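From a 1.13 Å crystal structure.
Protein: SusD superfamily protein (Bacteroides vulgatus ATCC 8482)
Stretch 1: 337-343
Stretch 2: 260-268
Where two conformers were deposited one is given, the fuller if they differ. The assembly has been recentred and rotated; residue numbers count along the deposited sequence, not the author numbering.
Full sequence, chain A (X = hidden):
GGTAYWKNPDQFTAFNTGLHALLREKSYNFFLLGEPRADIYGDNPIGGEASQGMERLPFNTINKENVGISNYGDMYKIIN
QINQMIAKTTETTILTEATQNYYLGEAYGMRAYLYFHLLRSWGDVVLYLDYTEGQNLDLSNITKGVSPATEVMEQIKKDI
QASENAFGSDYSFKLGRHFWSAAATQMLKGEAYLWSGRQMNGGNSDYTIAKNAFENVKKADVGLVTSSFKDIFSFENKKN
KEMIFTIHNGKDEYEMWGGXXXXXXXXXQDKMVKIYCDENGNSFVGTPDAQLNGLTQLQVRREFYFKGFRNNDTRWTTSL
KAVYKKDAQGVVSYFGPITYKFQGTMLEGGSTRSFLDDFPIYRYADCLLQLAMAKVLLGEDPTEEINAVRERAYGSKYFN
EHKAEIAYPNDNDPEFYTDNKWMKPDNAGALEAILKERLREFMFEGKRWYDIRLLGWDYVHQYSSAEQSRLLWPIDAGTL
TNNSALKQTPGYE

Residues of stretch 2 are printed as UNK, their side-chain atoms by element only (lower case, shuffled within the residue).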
# COMPACT_ATOMS: atom_id res chain seq x y z
N PRO A 337 -18.47 -0.28 10.36
CA PRO A 337 -17.98 0.44 9.17
C PRO A 337 -17.89 -0.47 7.97
O PRO A 337 -17.65 -1.70 8.11
CB PRO A 337 -16.59 0.90 9.62
CG PRO A 337 -16.12 -0.24 10.46
CD PRO A 337 -17.33 -0.80 11.16
N ILE A 338 -18.03 0.11 6.79
CA ILE A 338 -17.75 -0.55 5.52
C ILE A 338 -16.60 0.19 4.82
O ILE A 338 -16.42 1.41 4.93
CB ILE A 338 -18.98 -0.69 4.58
CG1 ILE A 338 -19.52 0.68 4.19
CG2 ILE A 338 -20.05 -1.54 5.23
CD1 ILE A 338 -20.55 0.65 3.02
N THR A 339 -15.80 -0.61 4.12
CA THR A 339 -14.70 -0.12 3.29
C THR A 339 -15.23 0.78 2.20
O THR A 339 -16.11 0.39 1.44
CB THR A 339 -14.01 -1.32 2.65
OG1 THR A 339 -13.67 -2.27 3.64
CG2 THR A 339 -12.79 -0.89 1.85
N TYR A 340 -14.68 2.00 2.08
CA TYR A 340 -15.35 3.00 1.23
C TYR A 340 -14.39 3.76 0.30
O TYR A 340 -14.88 4.48 -0.55
CB TYR A 340 -16.13 3.99 2.12
CG TYR A 340 -17.44 4.49 1.54
CD1 TYR A 340 -18.46 3.62 1.22
CD2 TYR A 340 -17.66 5.85 1.43
CE1 TYR A 340 -19.67 4.11 0.75
CE2 TYR A 340 -18.87 6.33 0.99
CZ TYR A 340 -19.86 5.46 0.66
OH TYR A 340 -21.10 5.95 0.22
N LYS A 341 -13.08 3.57 0.40
CA LYS A 341 -12.16 4.42 -0.36
C LYS A 341 -12.29 4.28 -1.86
O LYS A 341 -12.18 5.23 -2.60
CB LYS A 341 -10.72 4.12 0.06
CG LYS A 341 -9.67 4.87 -0.76
CD LYS A 341 -8.26 4.70 -0.18
CE LYS A 341 -7.99 5.67 0.97
NZ LYS A 341 -6.65 5.43 1.60
N PHE A 342 -12.38 3.02 -2.33
CA PHE A 342 -12.44 2.72 -3.76
C PHE A 342 -13.90 2.50 -4.14
O PHE A 342 -14.55 1.53 -3.73
CB PHE A 342 -11.52 1.56 -4.11
CG PHE A 342 -10.07 1.86 -3.80
CD1 PHE A 342 -9.32 2.65 -4.64
CD2 PHE A 342 -9.45 1.39 -2.64
CE1 PHE A 342 -8.00 2.94 -4.39
CE2 PHE A 342 -8.13 1.69 -2.39
CZ PHE A 342 -7.41 2.46 -3.26
N GLN A 343 -14.44 3.43 -4.90
CA GLN A 343 -15.83 3.46 -5.27
C GLN A 343 -16.15 2.87 -6.62
O GLN A 343 -17.33 2.65 -6.96
CB GLN A 343 -16.37 4.88 -5.18
CG GLN A 343 -16.45 5.44 -3.78
CD GLN A 343 -17.64 4.89 -3.01
OE1 GLN A 343 -18.78 4.83 -3.52
NE2 GLN A 343 -17.39 4.52 -1.77
N UNK A 260 -10.38 -9.49 -5.63
CA UNK A 260 -10.21 -9.69 -4.21
C UNK A 260 -10.53 -8.46 -3.37
O UNK A 260 -10.59 -8.57 -2.15
c UNK A 260 -8.81 -10.27 -3.89
c UNK A 260 -9.13 -14.08 -4.31
c UNK A 260 -7.82 -13.24 -6.10
c UNK A 260 -7.95 -11.93 -5.59
c UNK A 260 -8.64 -11.68 -4.43
c UNK A 260 -8.44 -14.30 -5.47
o UNK A 260 -8.33 -15.58 -5.96
c UNK A 260 -9.25 -12.77 -3.79
N UNK A 261 -10.68 -7.29 -3.98
CA UNK A 261 -11.19 -6.11 -3.24
C UNK A 261 -12.67 -6.32 -2.96
O UNK A 261 -13.12 -6.39 -1.82
c UNK A 261 -12.09 -1.28 -1.91
c UNK A 261 -10.88 -4.82 -3.99
c UNK A 261 -12.52 -2.96 -3.63
c UNK A 261 -11.35 -3.59 -3.29
c UNK A 261 -10.96 -1.91 -1.57
c UNK A 261 -12.91 -1.80 -2.94
o UNK A 261 -12.43 -0.11 -1.24
c UNK A 261 -10.61 -3.06 -2.24
N UNK A 262 -13.43 -6.49 -4.04
CA UNK A 262 -14.85 -6.80 -3.96
C UNK A 262 -15.11 -8.01 -3.06
O UNK A 262 -16.04 -8.01 -2.25
c UNK A 262 -15.35 -7.12 -5.37
n UNK A 262 -16.39 -8.40 -7.75
c UNK A 262 -16.77 -7.60 -5.47
c UNK A 262 -17.28 -7.66 -6.88
n UNK A 262 -17.35 -10.46 -7.40
n UNK A 262 -15.52 -10.28 -8.76
c UNK A 262 -16.41 -9.70 -7.96
N UNK A 263 -14.29 -9.05 -3.21
CA UNK A 263 -14.57 -10.33 -2.55
C UNK A 263 -13.90 -10.50 -1.19
O UNK A 263 -14.07 -11.56 -0.57
c UNK A 263 -14.23 -11.50 -3.47
c UNK A 263 -15.14 -11.59 -4.69
se UNK A 263 -16.98 -11.99 -4.25
c UNK A 263 -16.75 -13.83 -3.66
N UNK A 264 -13.21 -9.47 -0.69
CA UNK A 264 -12.68 -9.51 0.67
C UNK A 264 -13.07 -8.34 1.56
O UNK A 264 -12.98 -8.50 2.78
c UNK A 264 -10.68 -10.98 -0.02
c UNK A 264 -11.37 -14.26 -0.47
n UNK A 264 -12.64 -13.98 -0.67
n UNK A 264 -10.54 -13.45 0.15
c UNK A 264 -10.90 -12.20 0.82
n UNK A 264 -10.91 -15.45 -0.89
c UNK A 264 -11.15 -9.72 0.67
N UNK A 265 -13.42 -7.17 1.00
CA UNK A 265 -13.60 -5.97 1.79
C UNK A 265 -14.99 -5.33 1.66
O UNK A 265 -15.22 -4.34 2.33
c UNK A 265 -11.11 -5.21 3.43
c UNK A 265 -12.53 -4.92 1.40
c UNK A 265 -11.13 -5.22 1.93
c UNK A 265 -10.13 -4.20 1.39
N UNK A 266 -15.87 -5.82 0.78
CA UNK A 266 -17.09 -5.07 0.43
C UNK A 266 -18.34 -5.78 0.96
O UNK A 266 -18.40 -7.01 0.97
c UNK A 266 -16.02 -2.54 -1.00
c UNK A 266 -15.99 -3.95 -1.56
c UNK A 266 -17.12 -4.87 -1.13
c UNK A 266 -18.48 -4.39 -1.68
N UNK A 267 -19.35 -5.02 1.42
CA UNK A 267 -20.58 -5.64 1.96
C UNK A 267 -21.43 -6.28 0.88
O UNK A 267 -21.42 -5.88 -0.27
c UNK A 267 -21.33 -4.43 2.55
c UNK A 267 -20.85 -3.26 1.71
c UNK A 267 -19.39 -3.56 1.52
N UNK A 268 -22.25 -7.24 1.30
CA UNK A 268 -23.28 -7.80 0.45
C UNK A 268 -24.41 -6.81 0.16
O UNK A 268 -24.88 -6.11 1.05
c UNK A 268 -23.89 -9.05 1.08
O HOH W 1 -14.71 0.85 -1.15
O HOH W 2 -16.93 -3.33 4.15

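Position 260 carries eight side-chain atoms, a single carbon leading to a six-carbon ring that bears one oxygen, and it stays clear of stretch 1; it is Tyr 260. Position 261 has the same composition, one carbon, a six-carbon ring and a terminal oxygen, but here the side chain is buried and directed toward stretch 1, its oxygen 3.2 Å from CG2 of Thr 339. This phenol is Tyr 261.

At position 262, three carbons and a nitrogen lead to a carbon carrying two further nitrogens. This guanidinium group identifies Arg 262, which does not reach stretch 1. Position 263 is an unbranched chain of two carbons, a selenium and a last carbon: Met 263, present as selenomethionine and likewise remote. Position 264 repeats the guanidinium pattern and is Arg 264; its NH1 donates a hydrogen bond to O of Met 263 at 2.8 Å, so the side chain folds back on its own stretch.

Four carbons forked at the second mark position 265 as Leu 265. Its CB lies 3.7 Å from OG1 of Thr 339, but the stronger link is made by its backbone. Position 266 also has four carbons, now forked at the first with one arm two carbons long, which defines Ile 266. CA-to-CB points away, yet the longer arm returns, placing CD1 3.8 Å from O of Thr 339. At position 267, three carbons close a ring onto the backbone nitrogen, giving Pro 267, whose CG packs 4.0 Å from CG2 of Ile 338. The lone side-chain carbon of position 268 makes it Ala 268, beyond reach of stretch 1 and at the N-cap position of a helix.

The contact centres on Thr 339, whose OG1 donates a hydrogen bond to O of Leu 265 at 2.9 Å, joining the end of the strand to the backbone of stretch 2. Water 2 reinforces this junction, donating to O of Leu 265 (2.7 Å) and accepting from N of Thr 339 (2.9 Å). Farther along, the edge of the Phe 342 ring meets the face of Tyr 261 in an offset edge-to-face pair, with planes at 89° and centroids 5.6 Å apart. Water 1 hydrogen-bonds to OH of Tyr 261 at 2.5 Å and donates to O of Thr 339 (3.0 Å) and O of Phe 342 (2.7 Å), tying the phenol to the backbone at the end of the strand and in the loop beyond it.

Stretch 2 260-268: YYRMRLIPA
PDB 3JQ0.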